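Local coordinates for histidine--tRNA ligase (Staphylococcus aureus, PDB 1QE0), which catalyses the ATP-dependent attachment of L-histidine to tRNA(His), releasing AMP and diphosphate, as a homodimeric class II aminoacyl-tRNA synthetase, at residues A240-D244 / L245-Y249; I132-N136 / P137-A141; L315-E319 / E320-L324; R288-G291 / L292-L296. All coordinates share one frame; numbering follows the deposited sequence.

Interaction 1: A240-D244 / L245-Y249; sequences AYLDD and LGIPY
Y249 folds back from the loop onto the last turn of the helix and meets L242 and D243. Its chi1 of 65° sets the ring between the backbone N and the carbonyl carbon, and its CB is directed at the helix. From CB the ring runs out alongside the helix end: CD2 packs at 4.0 Å from CB of L242, and one atom further on CE2 lies 3.3 Å from OD2 of D243. That carboxylate oxygen sits at the ring edge, in the ring plane, with the two planes turned 31° apart. At the tip, OH of Y249 remains 3.9 Å from OD2 of D243.

The backbone beside it closes a Schellman motif. I247 N donates to L242 O over 2.8 Å and G246 N to D243 O over 2.9 Å. G246 carries the positive phi (71°) that turns the chain out of the helix. L245 N still makes the helical bond to Y241 O. Across the turn, CD1 of L242 meets CD1 of I247 at 4.2 Å, an apolar contact between the last helical turn and the outgoing chain.

The turn ends helix 231-245 and leads into strand 250-251. L242 packs on L144 and I247 on A145, both of helix 137-153, and L242 and Y249 both reach I163 of strand 159-165. Y241 and D244 pack on R343 of the second subunit, so the helix end also lies at the dimer interface.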
# COMPACT_ATOMS: atom_id res chain seq x y z
N ALA A 240 15.31 27.83 10.56
CA ALA A 240 15.56 28.85 9.56
C ALA A 240 14.84 28.37 8.32
O ALA A 240 14.01 29.08 7.76
CB ALA A 240 17.02 28.93 9.27
N TYR A 241 15.13 27.13 7.95
CA TYR A 241 14.52 26.50 6.78
C TYR A 241 13.01 26.51 6.83
O TYR A 241 12.35 26.79 5.82
CB TYR A 241 15.04 25.08 6.64
CG TYR A 241 16.41 25.06 6.00
CD1 TYR A 241 16.66 25.81 4.87
CD2 TYR A 241 17.42 24.24 6.49
CE1 TYR A 241 17.86 25.74 4.22
CE2 TYR A 241 18.64 24.16 5.84
CZ TYR A 241 18.84 24.93 4.69
OH TYR A 241 20.00 24.87 3.96
N LEU A 242 12.46 26.17 7.99
CA LEU A 242 11.02 26.17 8.18
C LEU A 242 10.52 27.58 7.90
O LEU A 242 9.54 27.76 7.20
CB LEU A 242 10.64 25.75 9.60
CG LEU A 242 10.32 24.26 9.78
CD1 LEU A 242 10.78 23.45 8.53
CD2 LEU A 242 10.91 23.75 11.13
N ASP A 243 11.24 28.58 8.37
CA ASP A 243 10.82 29.94 8.12
C ASP A 243 10.89 30.21 6.63
O ASP A 243 9.96 30.76 6.06
CB ASP A 243 11.67 30.93 8.91
CG ASP A 243 11.58 30.71 10.43
OD1 ASP A 243 12.59 30.91 11.15
OD2 ASP A 243 10.49 30.31 10.91
N ASP A 244 11.98 29.77 6.00
CA ASP A 244 12.18 29.94 4.55
C ASP A 244 10.98 29.40 3.78
O ASP A 244 10.38 30.10 2.97
CB ASP A 244 13.35 29.09 4.07
CG ASP A 244 14.69 29.74 4.29
OD1 ASP A 244 15.07 29.98 5.46
OD2 ASP A 244 15.43 29.91 3.29
N LEU A 245 10.72 28.11 3.98
CA LEU A 245 9.63 27.41 3.32
C LEU A 245 8.26 27.91 3.79
O LEU A 245 7.23 27.45 3.30
CB LEU A 245 9.73 25.90 3.59
CG LEU A 245 11.08 25.23 3.45
CD1 LEU A 245 11.07 23.88 4.13
CD2 LEU A 245 11.40 25.07 2.01
N GLY A 246 8.25 28.75 4.82
CA GLY A 246 7.00 29.28 5.31
C GLY A 246 6.16 28.26 6.03
O GLY A 246 4.94 28.24 5.91
N ILE A 247 6.81 27.41 6.80
CA ILE A 247 6.14 26.38 7.57
C ILE A 247 6.08 26.88 9.01
O ILE A 247 7.06 27.35 9.56
CB ILE A 247 6.88 25.05 7.44
CG1 ILE A 247 6.83 24.63 5.96
CG2 ILE A 247 6.28 24.02 8.37
CD1 ILE A 247 7.76 23.51 5.56
N PRO A 248 4.87 26.97 9.56
CA PRO A 248 4.73 27.44 10.93
C PRO A 248 5.01 26.29 11.88
O PRO A 248 4.71 25.14 11.54
CB PRO A 248 3.26 27.86 10.99
CG PRO A 248 2.86 28.05 9.55
CD PRO A 248 3.56 26.89 8.91
N TYR A 249 5.57 26.60 13.05
CA TYR A 249 5.91 25.60 14.04
C TYR A 249 5.89 26.15 15.45
O TYR A 249 6.11 27.34 15.69
CB TYR A 249 7.31 25.09 13.77
CG TYR A 249 8.33 26.15 13.96
CD1 TYR A 249 8.86 26.40 15.21
CD2 TYR A 249 8.77 26.92 12.89
CE1 TYR A 249 9.80 27.40 15.42
CE2 TYR A 249 9.72 27.92 13.08
CZ TYR A 249 10.24 28.16 14.35
OH TYR A 249 11.19 29.13 14.56

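Interaction 2: I132-N136 / P137-A141; sequences IGAEN and PSVDA
CB of A134 makes the first contact of the loop with the helix that follows it, packing on CG2 of V139 at 4.3 Å. E135 carries the chain on to N136, the N-cap, where the contact concentrates. CG of N136 stands anti to the backbone N (chi1 171°), which carries the amide over the start of the helix. There OD1 accepts two bonds, from S138 N at 2.8 Å and from S138 OG at 2.7 Å. Both donors approach from the same face of the amide, above its plane. The main-chain O of N136 is also gripped twice, by V139 N from above the carbonyl plane and by D140 N, 3.2 Å away, within it. CB of N136 meets CG2 of V139 at 3.5 Å, so this methyl lies against A134 as well as N136.

The cap starts helix 137-153 just after strand 123-132. P137 packs on Y234 of helix 231-245. Y363 of the second subunit packs on N136, S138 and V139.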
# COMPACT_ATOMS: atom_id res chain seq x y z
N ILE A 132 18.37 7.72 6.01
CA ILE A 132 19.58 7.36 6.76
C ILE A 132 20.88 7.70 5.99
O ILE A 132 20.97 7.55 4.77
CB ILE A 132 19.57 5.87 7.14
CG1 ILE A 132 18.19 5.45 7.61
CG2 ILE A 132 20.54 5.58 8.27
CD1 ILE A 132 17.96 3.92 7.49
N GLY A 133 21.88 8.20 6.71
CA GLY A 133 23.14 8.53 6.10
C GLY A 133 23.38 9.96 5.67
O GLY A 133 24.12 10.17 4.70
N ALA A 134 22.82 10.95 6.35
CA ALA A 134 23.07 12.34 5.96
C ALA A 134 22.61 13.34 6.98
O ALA A 134 21.63 14.05 6.73
CB ALA A 134 22.42 12.64 4.62
N GLU A 135 23.31 13.45 8.10
CA GLU A 135 22.90 14.42 9.13
C GLU A 135 23.02 15.80 8.53
O GLU A 135 24.12 16.28 8.29
CB GLU A 135 23.78 14.33 10.36
CG GLU A 135 23.35 15.25 11.47
CD GLU A 135 23.99 14.85 12.77
OE1 GLU A 135 25.16 15.26 12.96
OE2 GLU A 135 23.35 14.10 13.56
N ASN A 136 21.91 16.49 8.36
CA ASN A 136 21.98 17.77 7.71
C ASN A 136 20.66 18.51 7.84
O ASN A 136 19.60 17.97 7.51
CB ASN A 136 22.32 17.50 6.22
CG ASN A 136 22.23 18.72 5.34
OD1 ASN A 136 21.79 19.79 5.74
ND2 ASN A 136 22.61 18.56 4.09
N PRO A 137 20.69 19.73 8.39
CA PRO A 137 19.50 20.54 8.56
C PRO A 137 18.59 20.53 7.35
O PRO A 137 17.40 20.36 7.48
CB PRO A 137 20.08 21.93 8.76
CG PRO A 137 21.29 21.64 9.59
CD PRO A 137 21.87 20.36 9.01
N SER A 138 19.15 20.64 6.15
CA SER A 138 18.32 20.65 4.97
C SER A 138 17.56 19.35 4.81
O SER A 138 16.52 19.35 4.17
CB SER A 138 19.15 20.93 3.74
OG SER A 138 20.14 19.92 3.61
N VAL A 139 18.07 18.25 5.37
CA VAL A 139 17.37 16.95 5.26
C VAL A 139 16.16 16.97 6.19
O VAL A 139 15.06 16.56 5.82
CB VAL A 139 18.23 15.76 5.69
CG1 VAL A 139 17.48 14.47 5.43
CG2 VAL A 139 19.53 15.75 4.93
N ASP A 140 16.41 17.42 7.41
CA ASP A 140 15.40 17.56 8.44
C ASP A 140 14.28 18.39 7.86
O ASP A 140 13.12 17.98 7.88
CB ASP A 140 15.98 18.30 9.63
CG ASP A 140 16.85 17.43 10.49
OD1 ASP A 140 16.69 17.49 11.71
OD2 ASP A 140 17.67 16.67 9.94
N ALA A 141 14.62 19.57 7.33
CA ALA A 141 13.61 20.43 6.74
C ALA A 141 12.80 19.65 5.70
O ALA A 141 11.58 19.72 5.70
CB ALA A 141 14.23 21.68 6.13

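Interaction 3: L315-E319 / E320-L324; sequences LALEE and EGIEL
The backbone leaves the helix at E320-G321, where G321, with phi 67°, turns the chain so that I322 comes back beside L317. Two bonds define the Schellman motif: I322 N to L317 O at 2.6 Å and G321 N to E318 O. E320 N still makes the helical bond to A316 O at 3.0 Å.

L317 and I322 carry the apolar part. CG of L317 lies beside the backbone N (chi1 -85°), and from it CD1 meets CG2 of I322 at 3.7 Å and CD1 of I322 at 4.0 Å. Further along, CD2 of L324 comes within 4.5 Å of CG of L317, a looser touch, and L317 also packs on L156. E320 bends at chi2, and its carboxylate leads away from the helix end. That carboxylate accepts from K157 N through OE1 and from N273 ND2 through OE2.

The last-turn carbonyls of A316, L317 and E318 thus each receive a backbone N-H as the helix stops, and an apolar pair spans the turn. Both oxygens of E320 find donors outside the turn. Such bonding should offset part of the acid's charge at the carbonyl-rich end of the helix, a place otherwise expected to be unfavourable for an anion.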
# COMPACT_ATOMS: atom_id res chain seq x y z
N LEU A 315 -9.60 9.10 10.35
CA LEU A 315 -10.46 9.70 11.37
C LEU A 315 -10.37 11.23 11.39
O LEU A 315 -11.35 11.91 11.69
CB LEU A 315 -10.09 9.14 12.74
CG LEU A 315 -11.13 9.03 13.84
CD1 LEU A 315 -10.57 9.73 15.06
CD2 LEU A 315 -12.48 9.61 13.42
N ALA A 316 -9.19 11.76 11.09
CA ALA A 316 -8.95 13.20 11.05
C ALA A 316 -9.82 13.77 9.97
O ALA A 316 -10.46 14.80 10.18
CB ALA A 316 -7.50 13.49 10.74
N LEU A 317 -9.82 13.12 8.80
CA LEU A 317 -10.63 13.61 7.69
C LEU A 317 -12.10 13.62 8.12
O LEU A 317 -12.84 14.56 7.81
CB LEU A 317 -10.46 12.73 6.44
CG LEU A 317 -9.34 12.90 5.40
CD1 LEU A 317 -8.87 14.34 5.30
CD2 LEU A 317 -8.19 12.01 5.72
N GLU A 318 -12.50 12.59 8.85
CA GLU A 318 -13.86 12.44 9.34
C GLU A 318 -14.21 13.65 10.21
O GLU A 318 -15.12 14.43 9.86
CB GLU A 318 -13.95 11.18 10.19
CG GLU A 318 -15.04 10.21 9.83
CD GLU A 318 -15.15 9.10 10.88
OE1 GLU A 318 -15.78 9.34 11.94
OE2 GLU A 318 -14.57 8.01 10.66
N GLU A 319 -13.48 13.82 11.32
CA GLU A 319 -13.72 14.92 12.26
C GLU A 319 -13.71 16.29 11.61
O GLU A 319 -14.41 17.17 12.06
CB GLU A 319 -12.71 14.91 13.40
CG GLU A 319 -12.55 13.61 14.16
CD GLU A 319 -13.78 13.19 14.94
OE1 GLU A 319 -14.91 13.52 14.53
OE2 GLU A 319 -13.63 12.49 15.97
N GLU A 320 -12.87 16.47 10.59
CA GLU A 320 -12.78 17.75 9.90
C GLU A 320 -13.88 17.82 8.86
O GLU A 320 -14.05 18.83 8.18
CB GLU A 320 -11.42 17.91 9.22
CG GLU A 320 -10.23 17.93 10.19
CD GLU A 320 -9.71 19.33 10.55
OE1 GLU A 320 -9.15 20.02 9.64
OE2 GLU A 320 -9.83 19.71 11.74
N GLY A 321 -14.63 16.74 8.73
CA GLY A 321 -15.71 16.71 7.77
C GLY A 321 -15.17 16.77 6.36
O GLY A 321 -15.56 17.63 5.58
N ILE A 322 -14.27 15.87 6.04
CA ILE A 322 -13.70 15.85 4.70
C ILE A 322 -14.06 14.57 3.94
O ILE A 322 -14.22 13.47 4.53
CB ILE A 322 -12.18 16.09 4.74
CG1 ILE A 322 -11.92 17.45 5.43
CG2 ILE A 322 -11.57 16.00 3.35
CD1 ILE A 322 -10.51 17.95 5.38
N GLU A 323 -14.32 14.76 2.65
CA GLU A 323 -14.67 13.68 1.74
C GLU A 323 -13.59 13.56 0.67
O GLU A 323 -13.01 14.55 0.22
CB GLU A 323 -16.04 13.95 1.10
N LEU A 324 -13.28 12.32 0.29
CA LEU A 324 -12.24 12.04 -0.69
C LEU A 324 -12.89 11.84 -2.04
O LEU A 324 -13.98 11.31 -2.10
CB LEU A 324 -11.51 10.77 -0.27
CG LEU A 324 -10.94 10.87 1.14
CD1 LEU A 324 -10.66 9.50 1.72
CD2 LEU A 324 -9.69 11.74 1.11

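Interaction 4: R288-G291 / L292-L296; sequences RYNG and LLELL
Y289, on strand 280-290, faces L292, and between them the backbone turns at G291, whose phi of 140° suits a residue without a side chain; G291 is the N-cap of the short helix 292-295.

The main side-chain contact is a CH-pi interaction. CD2 of L292 lies over one face of the Y289 ring, 3.6 Å from its centroid and 17° off the ring normal, displaced toward the CD1-CE1 side. CG of L292 is anti to the backbone N (chi1 173°), a setting that brings this methyl over the ring, and CB follows at 3.6 Å from CD1 of Y289. A second leucine comes in at the rim: CD2 of L293 touches CE1 of Y289 at 3.9 Å, near the ring plane. One leucine thus lies over a face of the ring and another at its edge. The OH of Y289 bonds to E130.

E294 CG lies 3.6 Å from the carbonyl O of G291, and its OE2 hydrogen-bonds to S300 OG. The helical bond from L295 N to G291 O is long and weak at 3.4 Å.

L293 and L296 pack on helix 82-91. The arrangement is a strand-to-helix turn, through a glycine N-cap, at the end of strand 280-290 in the antiparallel part of the class II synthetase catalytic-domain sheet, next to strand 302-309.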
# COMPACT_ATOMS: atom_id res chain seq x y z
N ARG A 288 15.36 12.78 14.50
CA ARG A 288 16.67 12.19 14.15
C ARG A 288 17.14 11.21 15.20
O ARG A 288 16.68 11.23 16.34
CB ARG A 288 17.79 13.23 14.04
CG ARG A 288 17.65 14.27 12.97
CD ARG A 288 19.01 14.84 12.55
NE ARG A 288 19.77 13.82 11.84
CZ ARG A 288 19.78 13.66 10.52
NH1 ARG A 288 19.10 14.46 9.72
NH2 ARG A 288 20.31 12.57 10.02
N TYR A 289 18.15 10.42 14.84
CA TYR A 289 18.70 9.47 15.77
C TYR A 289 20.17 9.17 15.43
O TYR A 289 20.59 9.33 14.29
CB TYR A 289 17.87 8.18 15.76
CG TYR A 289 17.53 7.61 14.39
CD1 TYR A 289 18.40 6.75 13.73
CD2 TYR A 289 16.34 7.94 13.75
CE1 TYR A 289 18.10 6.24 12.47
CE2 TYR A 289 16.03 7.43 12.50
CZ TYR A 289 16.90 6.59 11.87
OH TYR A 289 16.58 6.12 10.62
N ASN A 290 20.98 8.94 16.45
CA ASN A 290 22.36 8.50 16.22
C ASN A 290 22.70 7.50 17.30
O ASN A 290 22.99 7.86 18.42
CB ASN A 290 23.41 9.61 16.16
CG ASN A 290 24.78 9.08 15.64
OD1 ASN A 290 25.29 9.52 14.61
ND2 ASN A 290 25.35 8.10 16.35
N GLY A 291 22.66 6.22 16.93
CA GLY A 291 22.92 5.15 17.87
C GLY A 291 21.98 3.98 17.65
O GLY A 291 22.23 2.90 18.15
N LEU A 292 20.90 4.21 16.90
CA LEU A 292 19.91 3.18 16.61
C LEU A 292 20.54 2.04 15.82
O LEU A 292 20.52 0.88 16.26
CB LEU A 292 18.76 3.81 15.82
CG LEU A 292 17.64 2.94 15.24
CD1 LEU A 292 17.00 2.06 16.30
CD2 LEU A 292 16.60 3.85 14.62
N LEU A 293 21.19 2.37 14.71
CA LEU A 293 21.81 1.39 13.84
C LEU A 293 22.80 0.44 14.54
O LEU A 293 22.84 -0.76 14.26
CB LEU A 293 22.51 2.11 12.68
CG LEU A 293 21.77 2.59 11.42
CD1 LEU A 293 21.69 1.47 10.39
CD2 LEU A 293 20.41 3.14 11.76
N GLU A 294 23.55 0.97 15.49
CA GLU A 294 24.55 0.22 16.24
C GLU A 294 23.93 -0.75 17.23
O GLU A 294 24.50 -1.79 17.53
CB GLU A 294 25.48 1.19 16.94
CG GLU A 294 25.36 2.60 16.38
CD GLU A 294 26.52 3.47 16.76
OE1 GLU A 294 26.40 4.29 17.70
OE2 GLU A 294 27.56 3.31 16.13
N LEU A 295 22.76 -0.42 17.75
CA LEU A 295 22.09 -1.33 18.65
C LEU A 295 21.62 -2.51 17.79
O LEU A 295 21.47 -3.62 18.28
CB LEU A 295 20.91 -0.66 19.34
CG LEU A 295 21.23 0.59 20.16
CD1 LEU A 295 20.02 1.05 20.87
CD2 LEU A 295 22.29 0.31 21.15
N LEU A 296 21.36 -2.27 16.51
CA LEU A 296 20.96 -3.37 15.63
C LEU A 296 22.16 -4.06 14.93
O LEU A 296 21.98 -4.82 13.98
CB LEU A 296 19.96 -2.86 14.59
CG LEU A 296 18.53 -2.68 15.10
CD1 LEU A 296 18.39 -3.42 16.39
CD2 LEU A 296 18.15 -1.24 15.31

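How the interactions relate
From the N terminus, interaction 2 comes first, turning strand 123-132 into helix 137-153; interaction 1 then ends helix 231-245, interaction 4 turns strand 280-290 into a short helix, and interaction 3 ends helix 310-319. Each closes only a local turn, and the four follow in series without nesting or crossing. Interactions 1 and 2 touch where CB of Y241 packs on CB of A141 at 3.5 Å, joining two helices, and both reach the second subunit. Interaction 2 meets interaction 4 through the salt bridge between OD2 of D140 and NH1 of R288. Interaction 3 stands apart, its centre about 26 Å from that of interaction 1, leading toward strand 332-336 of the anticodon-binding domain.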